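Local coordinates for retinol dehydratase (Spodoptera frugiperda, PDB 1FMJ), which binds retinol and adenosine-3'-5'-diphosphate on a sulfotransferase-type fold and dehydrates retinol, probably by way of sulfate transfer, at residues T34-L38 with G220-L224; S70-S74 with V190-S194; Y182-P187 with Y227-V231; W214-H218 with Q330-W334. One frame throughout, in Å; residues are numbered along the deposited sequence.

Interaction 1: residues T34-L38 with G220-L224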
# COMPACT_ATOMS: atom_id res chain seq x y z
N THR A 34 14.09 -6.35 -9.35
CA THR A 34 13.40 -7.55 -9.85
C THR A 34 12.59 -8.23 -8.75
O THR A 34 12.73 -7.89 -7.58
CB THR A 34 14.41 -8.57 -10.41
OG1 THR A 34 15.38 -8.87 -9.40
CG2 THR A 34 15.12 -8.02 -11.63
N TYR A 35 11.76 -9.19 -9.14
CA TYR A 35 10.93 -9.92 -8.17
C TYR A 35 11.33 -11.39 -7.98
O TYR A 35 12.20 -11.92 -8.67
CB TYR A 35 9.46 -9.94 -8.62
CG TYR A 35 8.76 -8.62 -8.79
CD1 TYR A 35 8.69 -8.00 -10.04
CD2 TYR A 35 8.06 -8.03 -7.74
CE1 TYR A 35 7.94 -6.85 -10.24
CE2 TYR A 35 7.31 -6.87 -7.92
CZ TYR A 35 7.25 -6.29 -9.17
OH TYR A 35 6.49 -5.18 -9.38
N VAL A 36 10.67 -12.02 -7.01
CA VAL A 36 10.81 -13.43 -6.68
C VAL A 36 9.52 -13.78 -5.96
O VAL A 36 8.94 -12.93 -5.27
CB VAL A 36 12.00 -13.75 -5.74
CG1 VAL A 36 13.32 -13.37 -6.40
CG2 VAL A 36 11.82 -13.04 -4.41
N LYS A 37 9.05 -15.01 -6.15
CA LYS A 37 7.83 -15.49 -5.51
C LYS A 37 8.21 -15.86 -4.07
O LYS A 37 9.27 -16.43 -3.84
CB LYS A 37 7.31 -16.72 -6.24
CG LYS A 37 5.91 -16.60 -6.83
CD LYS A 37 5.87 -15.69 -8.03
CE LYS A 37 4.55 -15.83 -8.80
NZ LYS A 37 3.35 -15.40 -8.01
N LEU A 38 7.35 -15.54 -3.11
CA LEU A 38 7.66 -15.84 -1.72
C LEU A 38 6.58 -16.64 -1.00
O LEU A 38 5.42 -16.26 -1.00
CB LEU A 38 7.93 -14.55 -0.94
CG LEU A 38 8.34 -14.72 0.52
CD1 LEU A 38 9.54 -15.67 0.58
CD2 LEU A 38 8.69 -13.37 1.15
N GLY A 220 -1.53 -12.51 -10.56
CA GLY A 220 -0.66 -12.54 -9.40
C GLY A 220 0.79 -12.29 -9.76
O GLY A 220 1.71 -12.83 -9.12
N LEU A 221 1.02 -11.47 -10.78
CA LEU A 221 2.38 -11.16 -11.20
C LEU A 221 2.79 -9.71 -10.95
O LEU A 221 3.78 -9.22 -11.49
CB LEU A 221 2.58 -11.54 -12.67
CG LEU A 221 2.63 -13.06 -12.85
CD1 LEU A 221 2.71 -13.44 -14.32
CD2 LEU A 221 3.82 -13.61 -12.08
N TYR A 222 2.01 -9.00 -10.15
CA TYR A 222 2.39 -7.64 -9.80
C TYR A 222 2.73 -7.62 -8.32
O TYR A 222 2.47 -8.58 -7.59
CB TYR A 222 1.28 -6.61 -10.10
CG TYR A 222 1.79 -5.19 -9.95
CD1 TYR A 222 2.84 -4.70 -10.73
CD2 TYR A 222 1.26 -4.35 -8.97
CE1 TYR A 222 3.36 -3.41 -10.52
CE2 TYR A 222 1.76 -3.07 -8.75
CZ TYR A 222 2.81 -2.61 -9.53
OH TYR A 222 3.31 -1.35 -9.29
N THR A 223 3.32 -6.51 -7.89
CA THR A 223 3.76 -6.33 -6.52
C THR A 223 2.77 -6.74 -5.42
O THR A 223 1.64 -6.26 -5.36
CB THR A 223 4.19 -4.85 -6.29
OG1 THR A 223 5.09 -4.47 -7.34
CG2 THR A 223 4.89 -4.69 -4.94
N LEU A 224 3.24 -7.64 -4.57
CA LEU A 224 2.50 -8.19 -3.43
C LEU A 224 1.20 -8.94 -3.68
O LEU A 224 0.43 -9.17 -2.75
CB LEU A 224 2.32 -7.10 -2.36
CG LEU A 224 3.66 -6.74 -1.69
CD1 LEU A 224 3.46 -5.63 -0.69
CD2 LEU A 224 4.25 -7.97 -0.99
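Tyr-35 and Lys-37, two residues apart on the middle strand (35-38) of the three-stranded antiparallel sheet near the N terminus, both reach the loop 220-224 that joins helix 210-218 to helix 227-235. Two polar links carry the contact. The phenol of Tyr-35 meets the hydroxyl of Thr-223 at the rim of its ring, near the ring plane, in a short hydrogen bond of 2.6 Å between OH and OG1. Lys-37 NZ donates to the carbonyl oxygen of Gly-220 at 3.2 Å, approaching with a C=O...N angle of 153° and somewhat tilted from the carbonyl plane. Its chain turns twice on the way, at chi2 (71°) and chi4 (64°), and the ammonium has its stronger partner in Gly-42 O, in the turn between strands 35-38 and 43-46. Apolar packing is sparse: Lys-37 CE lies 4.0 Å from Leu-221 CD2, the lysine chain running across the leucine. Further along the loop, the backbone oxygen of Thr-223 accepts from Tyr-71 OH, which ties the loop to the phosphate-binding loop after strand 66-70. The bonded hydroxyl of Thr-223 is also covered by its own neighbour, since OG1 stands 3.6 Å above the centre of the Tyr-222 ring.

Interaction 2: residues S70-S74 with V190-S194. With A3P (adenosine-3'-5'-diphosphate), chain G.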
# COMPACT_ATOMS: atom_id res chain seq x y z
N SER A 70 -2.86 -2.99 4.00
CA SER A 70 -3.76 -3.09 2.86
C SER A 70 -3.00 -3.53 1.64
O SER A 70 -1.77 -3.53 1.63
CB SER A 70 -4.32 -1.71 2.53
OG SER A 70 -3.25 -0.88 2.10
N TYR A 71 -3.74 -3.91 0.60
CA TYR A 71 -3.08 -4.20 -0.66
C TYR A 71 -3.01 -2.75 -1.16
O TYR A 71 -3.97 -2.00 -1.00
CB TYR A 71 -3.93 -5.03 -1.61
CG TYR A 71 -3.19 -5.19 -2.91
CD1 TYR A 71 -2.18 -6.14 -3.05
CD2 TYR A 71 -3.38 -4.27 -3.94
CE1 TYR A 71 -1.36 -6.15 -4.18
CE2 TYR A 71 -2.57 -4.28 -5.06
CZ TYR A 71 -1.55 -5.21 -5.17
OH TYR A 71 -0.70 -5.16 -6.24
N GLN A 72 -1.91 -2.35 -1.77
CA GLN A 72 -1.76 -0.96 -2.22
C GLN A 72 -2.89 -0.36 -3.05
O GLN A 72 -3.54 -1.04 -3.84
CB GLN A 72 -0.44 -0.77 -2.97
CG GLN A 72 -0.30 -1.59 -4.25
CD GLN A 72 0.75 -1.01 -5.19
OE1 GLN A 72 0.43 -0.45 -6.24
NE2 GLN A 72 2.02 -1.14 -4.81
N ARG A 73 -3.09 0.94 -2.85
CA ARG A 73 -4.09 1.74 -3.57
C ARG A 73 -5.51 1.39 -3.15
O ARG A 73 -6.45 1.56 -3.92
CB ARG A 73 -3.92 1.56 -5.08
CG ARG A 73 -2.49 1.85 -5.56
CD ARG A 73 -1.98 3.20 -5.07
NE ARG A 73 -2.53 4.34 -5.81
CZ ARG A 73 -2.39 5.60 -5.42
NH1 ARG A 73 -1.74 5.87 -4.30
NH2 ARG A 73 -2.87 6.60 -6.15
N SER A 74 -5.66 0.93 -1.92
CA SER A 74 -6.97 0.55 -1.39
C SER A 74 -7.51 1.51 -0.36
O SER A 74 -8.54 1.24 0.25
CB SER A 74 -6.89 -0.85 -0.78
OG SER A 74 -6.54 -1.81 -1.75
N VAL A 190 -8.52 -1.03 -7.93
CA VAL A 190 -7.19 -1.14 -7.35
C VAL A 190 -6.20 -1.29 -8.51
O VAL A 190 -5.12 -0.70 -8.50
CB VAL A 190 -7.08 -2.40 -6.43
CG1 VAL A 190 -5.64 -2.64 -6.05
CG2 VAL A 190 -7.92 -2.21 -5.16
N ALA A 191 -6.58 -2.08 -9.50
CA ALA A 191 -5.73 -2.31 -10.67
C ALA A 191 -5.53 -0.99 -11.41
O ALA A 191 -4.40 -0.65 -11.76
CB ALA A 191 -6.37 -3.34 -11.59
N VAL A 192 -6.61 -0.25 -11.63
CA VAL A 192 -6.52 1.04 -12.31
C VAL A 192 -5.66 2.00 -11.49
O VAL A 192 -4.78 2.67 -12.03
CB VAL A 192 -7.92 1.68 -12.53
CG1 VAL A 192 -7.78 3.12 -13.05
CG2 VAL A 192 -8.70 0.87 -13.53
N SER A 193 -5.89 2.06 -10.18
CA SER A 193 -5.10 2.97 -9.36
C SER A 193 -3.64 2.53 -9.29
O SER A 193 -2.73 3.36 -9.22
CB SER A 193 -5.67 3.08 -7.94
OG SER A 193 -4.96 4.06 -7.19
N SER A 194 -3.41 1.22 -9.29
CA SER A 194 -2.06 0.69 -9.23
C SER A 194 -1.35 0.98 -10.56
O SER A 194 -0.16 1.24 -10.59
CB SER A 194 -2.08 -0.81 -8.95
OG SER A 194 -2.54 -1.07 -7.63
P1 A3P G . -7.57 6.45 -7.08
O1P A3P G . -6.34 6.13 -7.82
O2P A3P G . -7.89 7.89 -7.14
O3P A3P G . -8.71 5.67 -7.59
P2 A3P G . -3.56 4.22 -1.04
O4P A3P G . -3.47 5.33 -0.08
O5P A3P G . -3.75 2.93 -0.34
O6P A3P G . -2.33 4.19 -1.88
O5' A3P G . -4.80 4.45 -1.98
C5' A3P G . -4.91 5.59 -2.82
C4' A3P G . -6.32 5.71 -3.41
O4' A3P G . -7.14 6.42 -2.44
C3' A3P G . -6.35 6.56 -4.67
O3' A3P G . -7.38 6.04 -5.55
C2' A3P G . -6.59 7.94 -4.10
O2' A3P G . -6.94 8.99 -4.99
C1' A3P G . -7.64 7.62 -3.04
N9 A3P G . -7.78 8.68 -2.03
C8 A3P G . -6.80 9.34 -1.32
N7 A3P G . -7.25 10.24 -0.48
C5 A3P G . -8.62 10.18 -0.64
C6 A3P G . -9.72 10.89 -0.04
N6 A3P G . -9.56 11.84 0.89
N1 A3P G . -11.01 10.57 -0.45
C2 A3P G . -11.22 9.60 -1.40
N3 A3P G . -10.27 8.86 -2.04
C4 A3P G . -8.98 9.21 -1.61
O HOH W 1 1.93 0.64 -8.48
O HOH W 2 -3.29 6.06 -8.85
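Ser-193 OG is gripped from two directions: it accepts from Arg-73 NE at 2.8 Å and donates to O1P, on the 3'-phosphate of A3P, at 2.6 Å. With OG anti to the backbone N (chi1 -175°), the hydroxyl leans off helix 187-200 between arginine and phosphate. The Arg-73 bond is bent, and the serine oxygen is tilted from the guanidinium plane. Bends at chi2 and chi3 fold the arginine back over the nucleotide, so that C5' of A3P lies over one face of the guanidinium and NH1 makes a weak bond of 3.0 Å to O6P of the 5'-phosphate. Arg-73 thus touches the 5'-phosphate directly, though weakly, and the 3'-phosphate through Ser-193 and a water, consistent with the phosphate-binding loop of sulfotransferases, a P-loop-like turn between strand 66-70 and helix 76-87. Its remaining nitrogen, NH2, is bonded to Phe-310 O and donates to that water at 2.8 Å. A second water bridges Gln-72 OE1 and Ser-194 O. Beside this polar set, Val-190 CG1 touches the edge of the Tyr-71 ring, 3.5 Å from CD2. Within the helix, Val-190 O takes two bonds from Ser-194, one from N and one from OG, which reach it from opposite faces of the carbonyl plane. The loop rests against the helix that follows strand 179-184, and helix 210-218 packs on this helix 187-200 through Phe-210 and Phe-217 against Ala-191 and Phe-213 against Ser-194.

Interaction 3: residues Y182-P187 with Y227-V231. With A3P (adenosine-3'-5'-diphosphate), chain G.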
# COMPACT_ATOMS: atom_id res chain seq x y z
N TYR A 182 -7.17 -2.81 8.39
CA TYR A 182 -6.85 -3.28 7.06
C TYR A 182 -7.90 -2.81 6.07
O TYR A 182 -9.11 -2.99 6.29
CB TYR A 182 -6.76 -4.80 7.05
CG TYR A 182 -6.43 -5.39 5.70
CD1 TYR A 182 -5.14 -5.80 5.39
CD2 TYR A 182 -7.43 -5.57 4.74
CE1 TYR A 182 -4.83 -6.38 4.16
CE2 TYR A 182 -7.14 -6.15 3.51
CZ TYR A 182 -5.84 -6.56 3.22
OH TYR A 182 -5.58 -7.17 2.02
N LEU A 183 -7.44 -2.21 4.99
CA LEU A 183 -8.32 -1.71 3.95
C LEU A 183 -8.31 -2.59 2.71
O LEU A 183 -7.25 -3.05 2.27
CB LEU A 183 -7.94 -0.29 3.57
CG LEU A 183 -8.75 0.85 4.20
CD1 LEU A 183 -10.20 0.76 3.75
CD2 LEU A 183 -8.66 0.77 5.72
N ALA A 184 -9.51 -2.81 2.17
CA ALA A 184 -9.72 -3.60 0.96
C ALA A 184 -10.54 -2.72 0.03
O ALA A 184 -11.27 -1.84 0.47
CB ALA A 184 -10.46 -4.89 1.26
N ARG A 185 -10.42 -2.96 -1.27
CA ARG A 185 -11.12 -2.17 -2.26
C ARG A 185 -11.35 -3.05 -3.49
O ARG A 185 -10.58 -3.96 -3.75
CB ARG A 185 -10.25 -0.97 -2.65
CG ARG A 185 -10.89 0.03 -3.61
CD ARG A 185 -9.89 1.10 -4.02
NE ARG A 185 -10.50 2.10 -4.88
CZ ARG A 185 -9.85 3.11 -5.45
NH1 ARG A 185 -8.54 3.26 -5.27
NH2 ARG A 185 -10.52 3.97 -6.21
N ASP A 186 -12.43 -2.78 -4.22
CA ASP A 186 -12.75 -3.54 -5.43
C ASP A 186 -11.43 -3.70 -6.19
O ASP A 186 -10.78 -2.70 -6.49
CB ASP A 186 -13.75 -2.76 -6.28
CG ASP A 186 -14.27 -3.55 -7.46
OD1 ASP A 186 -13.46 -4.16 -8.20
OD2 ASP A 186 -15.50 -3.54 -7.65
N PRO A 187 -11.04 -4.94 -6.52
CA PRO A 187 -9.80 -5.25 -7.25
C PRO A 187 -9.63 -4.52 -8.58
O PRO A 187 -8.51 -4.19 -8.99
CB PRO A 187 -9.88 -6.77 -7.46
CG PRO A 187 -10.87 -7.23 -6.46
CD PRO A 187 -11.88 -6.14 -6.39
N TYR A 227 -3.57 -10.98 -5.31
CA TYR A 227 -4.46 -10.05 -4.65
C TYR A 227 -5.41 -10.69 -3.63
O TYR A 227 -5.49 -10.27 -2.48
CB TYR A 227 -5.28 -9.27 -5.67
CG TYR A 227 -6.35 -8.44 -5.02
CD1 TYR A 227 -6.05 -7.21 -4.43
CD2 TYR A 227 -7.66 -8.91 -4.93
CE1 TYR A 227 -7.02 -6.48 -3.75
CE2 TYR A 227 -8.65 -8.18 -4.26
CZ TYR A 227 -8.32 -6.97 -3.67
OH TYR A 227 -9.28 -6.27 -2.98
N PHE A 228 -6.16 -11.70 -4.05
CA PHE A 228 -7.10 -12.32 -3.13
C PHE A 228 -6.50 -13.04 -1.93
O PHE A 228 -7.12 -13.10 -0.87
CB PHE A 228 -8.05 -13.23 -3.89
CG PHE A 228 -9.13 -12.49 -4.60
CD1 PHE A 228 -9.07 -12.30 -5.98
CD2 PHE A 228 -10.20 -11.94 -3.89
CE1 PHE A 228 -10.06 -11.58 -6.63
CE2 PHE A 228 -11.19 -11.23 -4.54
CZ PHE A 228 -11.12 -11.05 -5.91
N GLU A 229 -5.30 -13.59 -2.08
CA GLU A 229 -4.67 -14.26 -0.94
C GLU A 229 -4.33 -13.21 0.10
O GLU A 229 -4.41 -13.45 1.31
CB GLU A 229 -3.40 -15.00 -1.38
CG GLU A 229 -3.66 -16.18 -2.32
CD GLU A 229 -4.82 -17.05 -1.85
OE1 GLU A 229 -4.85 -17.38 -0.64
OE2 GLU A 229 -5.69 -17.40 -2.68
N HIS A 230 -3.97 -12.02 -0.37
CA HIS A 230 -3.62 -10.91 0.52
C HIS A 230 -4.85 -10.50 1.32
O HIS A 230 -4.82 -10.42 2.55
CB HIS A 230 -3.10 -9.73 -0.32
CG HIS A 230 -2.41 -8.66 0.47
ND1 HIS A 230 -3.03 -7.95 1.48
CD2 HIS A 230 -1.16 -8.13 0.36
CE1 HIS A 230 -2.21 -7.03 1.95
NE2 HIS A 230 -1.07 -7.12 1.29
N VAL A 231 -5.96 -10.29 0.62
CA VAL A 231 -7.22 -9.91 1.27
C VAL A 231 -7.76 -11.00 2.18
O VAL A 231 -8.18 -10.73 3.31
CB VAL A 231 -8.31 -9.59 0.24
CG1 VAL A 231 -9.62 -9.25 0.95
CG2 VAL A 231 -7.87 -8.42 -0.65
P1 A3P G . -7.57 6.45 -7.08
O1P A3P G . -6.34 6.13 -7.82
O2P A3P G . -7.89 7.89 -7.14
O3P A3P G . -8.71 5.67 -7.59
P2 A3P G . -3.56 4.22 -1.04
O4P A3P G . -3.47 5.33 -0.08
O5P A3P G . -3.75 2.93 -0.34
O6P A3P G . -2.33 4.19 -1.88
O5' A3P G . -4.80 4.45 -1.98
C5' A3P G . -4.91 5.59 -2.82
C4' A3P G . -6.32 5.71 -3.41
O4' A3P G . -7.14 6.42 -2.44
C3' A3P G . -6.35 6.56 -4.67
O3' A3P G . -7.38 6.04 -5.55
C2' A3P G . -6.59 7.94 -4.10
O2' A3P G . -6.94 8.99 -4.99
C1' A3P G . -7.64 7.62 -3.04
N9 A3P G . -7.78 8.68 -2.03
C8 A3P G . -6.80 9.34 -1.32
N7 A3P G . -7.25 10.24 -0.48
C5 A3P G . -8.62 10.18 -0.64
C6 A3P G . -9.72 10.89 -0.04
N6 A3P G . -9.56 11.84 0.89
N1 A3P G . -11.01 10.57 -0.45
C2 A3P G . -11.22 9.60 -1.40
N3 A3P G . -10.27 8.86 -2.04
C4 A3P G . -8.98 9.21 -1.61
O HOH W 3 -7.87 -4.18 -1.77
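The end of strand 179-184, where the chain turns into helix 187-200, packs on helix 227-235 through Tyr-182, Arg-185 and Pro-187. Tyr-182 OH forms a hydrogen bond of 2.7 Å with His-230 ND1, lying at the edge of the imidazole and near its plane; the two rings meet rim to rim with their planes 39° apart. The other imidazole nitrogen, NE2, is bonded to His-164 O, so both ring nitrogens of His-230 have partners. This strand belongs to the parallel sheet of the sulfotransferase fold, and the turn after it serves the nucleotide site: the Arg-185 chain, extended from CG to NE, points its guanidinium edge at A3P, with NH2 2.8 Å from O3P and NH1 3.0 Å from O3'. On the other side of the same backbone, Tyr-227 OH makes a weak bond of 2.8 Å to Arg-185 O, since its proton may go elsewhere; it also meets Tyr-346 OH, and a water joins it to Arg-185 N. Asp-186 N-caps helix 187-200, and Pro-187 in its first turn lays CB over one face of the Tyr-227 ring in a CH-pi contact. Val-231 CG2 covers the opposite face of that ring. Pro-187 CG comes within 3.3 Å of Tyr-227 CE2 and 3.9 Å of Phe-228 CZ.

Interaction 4: residues W214-H218 with Q330-W334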
# COMPACT_ATOMS: atom_id res chain seq x y z
N TRP A 214 -3.21 -5.13 -16.34
CA TRP A 214 -4.28 -5.98 -15.82
C TRP A 214 -3.96 -7.47 -15.92
O TRP A 214 -4.29 -8.24 -15.02
CB TRP A 214 -5.59 -5.69 -16.54
CG TRP A 214 -6.63 -6.76 -16.34
CD1 TRP A 214 -7.06 -7.67 -17.26
CD2 TRP A 214 -7.38 -7.02 -15.14
NE1 TRP A 214 -8.03 -8.48 -16.71
CE2 TRP A 214 -8.24 -8.10 -15.41
CE3 TRP A 214 -7.40 -6.43 -13.87
CZ2 TRP A 214 -9.12 -8.62 -14.46
CZ3 TRP A 214 -8.27 -6.95 -12.91
CH2 TRP A 214 -9.12 -8.03 -13.21
N GLU A 215 -3.35 -7.87 -17.03
CA GLU A 215 -2.98 -9.28 -17.21
C GLU A 215 -2.06 -9.69 -16.07
O GLU A 215 -2.23 -10.74 -15.45
CB GLU A 215 -2.24 -9.48 -18.53
CG GLU A 215 -3.08 -9.27 -19.79
CD GLU A 215 -4.26 -10.23 -19.88
OE1 GLU A 215 -4.14 -11.36 -19.35
OE2 GLU A 215 -5.29 -9.84 -20.49
N MET A 216 -1.06 -8.85 -15.82
CA MET A 216 -0.07 -9.08 -14.79
C MET A 216 -0.70 -9.09 -13.41
O MET A 216 -0.52 -10.03 -12.63
CB MET A 216 1.01 -8.00 -14.89
CG MET A 216 2.05 -7.97 -13.77
SD MET A 216 3.44 -6.86 -14.18
CE MET A 216 2.57 -5.37 -14.76
N PHE A 217 -1.47 -8.04 -13.12
CA PHE A 217 -2.12 -7.91 -11.83
C PHE A 217 -3.09 -9.02 -11.44
O PHE A 217 -3.06 -9.48 -10.30
CB PHE A 217 -2.86 -6.58 -11.75
CG PHE A 217 -3.60 -6.38 -10.46
CD1 PHE A 217 -2.94 -5.95 -9.32
CD2 PHE A 217 -4.97 -6.62 -10.39
CE1 PHE A 217 -3.63 -5.75 -8.12
CE2 PHE A 217 -5.66 -6.43 -9.19
CZ PHE A 217 -4.99 -6.00 -8.06
N HIS A 218 -3.96 -9.46 -12.35
CA HIS A 218 -4.91 -10.51 -11.97
C HIS A 218 -4.30 -11.91 -12.01
O HIS A 218 -4.90 -12.86 -11.51
CB HIS A 218 -6.19 -10.47 -12.82
CG HIS A 218 -6.09 -11.10 -14.17
ND1 HIS A 218 -5.28 -10.60 -15.18
CD2 HIS A 218 -6.77 -12.13 -14.73
CE1 HIS A 218 -5.48 -11.28 -16.29
NE2 HIS A 218 -6.38 -12.22 -16.04
N GLN A 330 -13.50 -11.19 -18.15
CA GLN A 330 -12.35 -11.85 -17.55
C GLN A 330 -12.27 -11.54 -16.06
O GLN A 330 -11.98 -12.42 -15.25
CB GLN A 330 -11.06 -11.38 -18.24
CG GLN A 330 -9.79 -11.96 -17.64
CD GLN A 330 -8.54 -11.44 -18.32
OE1 GLN A 330 -8.34 -10.24 -18.43
NE2 GLN A 330 -7.69 -12.36 -18.77
N ALA A 331 -12.54 -10.29 -15.70
CA ALA A 331 -12.48 -9.87 -14.31
C ALA A 331 -13.55 -10.54 -13.46
O ALA A 331 -13.29 -10.91 -12.32
CB ALA A 331 -12.62 -8.36 -14.21
N GLU A 332 -14.76 -10.66 -14.02
CA GLU A 332 -15.88 -11.27 -13.30
C GLU A 332 -15.58 -12.73 -12.98
O GLU A 332 -15.84 -13.20 -11.88
CB GLU A 332 -17.16 -11.15 -14.13
N LYS A 333 -15.03 -13.45 -13.95
CA LYS A 333 -14.69 -14.85 -13.75
C LYS A 333 -13.67 -14.95 -12.63
O LYS A 333 -13.81 -15.76 -11.70
CB LYS A 333 -14.12 -15.42 -15.05
CG LYS A 333 -13.78 -16.90 -15.04
CD LYS A 333 -13.26 -17.31 -16.41
CE LYS A 333 -12.88 -18.78 -16.49
NZ LYS A 333 -12.52 -19.15 -17.91
N TRP A 334 -12.64 -14.11 -12.70
CA TRP A 334 -11.58 -14.10 -11.71
C TRP A 334 -12.14 -13.82 -10.33
O TRP A 334 -11.79 -14.49 -9.35
CB TRP A 334 -10.53 -13.05 -12.07
CG TRP A 334 -9.41 -12.92 -11.09
CD1 TRP A 334 -8.55 -13.91 -10.68
CD2 TRP A 334 -8.98 -11.72 -10.42
NE1 TRP A 334 -7.62 -13.40 -9.80
CE2 TRP A 334 -7.85 -12.06 -9.63
CE3 TRP A 334 -9.43 -10.39 -10.43
CZ2 TRP A 334 -7.17 -11.12 -8.85
CZ3 TRP A 334 -8.75 -9.46 -9.65
CH2 TRP A 334 -7.64 -9.83 -8.87
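Helix-helix packing built around an aromatic cluster joins Trp-214 and His-218, on helix 210-218, to Trp-334 of the C-terminal helix 325-338. The contact is partly buried and stands away from the ligand sites, on the outer side of helix 187-200 in the sulfotransferase domain. The two short helical segments run almost exactly parallel, 3° apart, with axes 11.9 Å from each other, a separation bridged by large side chains. His-218 presents itself to the indole of Trp-334 in two ways. Its CB sits 3.8 Å over the centre of the six-membered ring as a CH-pi contact, and the edge of its imidazole faces the five-membered ring in an edge-to-face pair with planes at 84°. The imidazole owes its turn to a chi1 of 81°, which places CG between the backbone N and carbonyl carbon; this also brings ND1 within 2.6 Å of Trp-214 O, to which it donates. That oxygen accepts the helical N-H of His-218 as well, the two donors coming from opposite faces of its plane. Trp-214 in turn directs NE1 at Gln-330 OE1; the modelled hydrogen bond is very short, so its exact length is doubtful. Phe-228 and Pro-187 also pack on Trp-334, linking the cluster to two further helices. Apolar contacts complete the interface: Phe-217 CE2 lies 3.9 Å from Trp-334 CH2, the two indoles meet obliquely with Trp-214 CH2 3.7 Å from Trp-334 CE3, and Trp-214 CZ2 rests 3.5 Å from the methyl CB of Ala-331.

From the N terminus, strand 35-38 opens interaction 1, whose long loop closes at 220-224 and holds the whole of interaction 2 (70-74 with 190-194) nested inside. Interaction 3 opens at 182-187, before interaction 2 has closed, and ends at 227-231, so it crosses both earlier contacts. Interaction 4 starts at 214-218 and closes last, at 330-334; it crosses interactions 1 and 3 but follows interaction 2 in series. Together they fasten the N-terminal antiparallel sheet and the C-terminal helix to the parallel-sheet core. Interactions 2 and 3 share the nucleotide, and Arg-73 O probably accepts from Arg-185 NH1 between them, whereas Leu-221 N probably bonds Met-216 O to couple interactions 1 and 4.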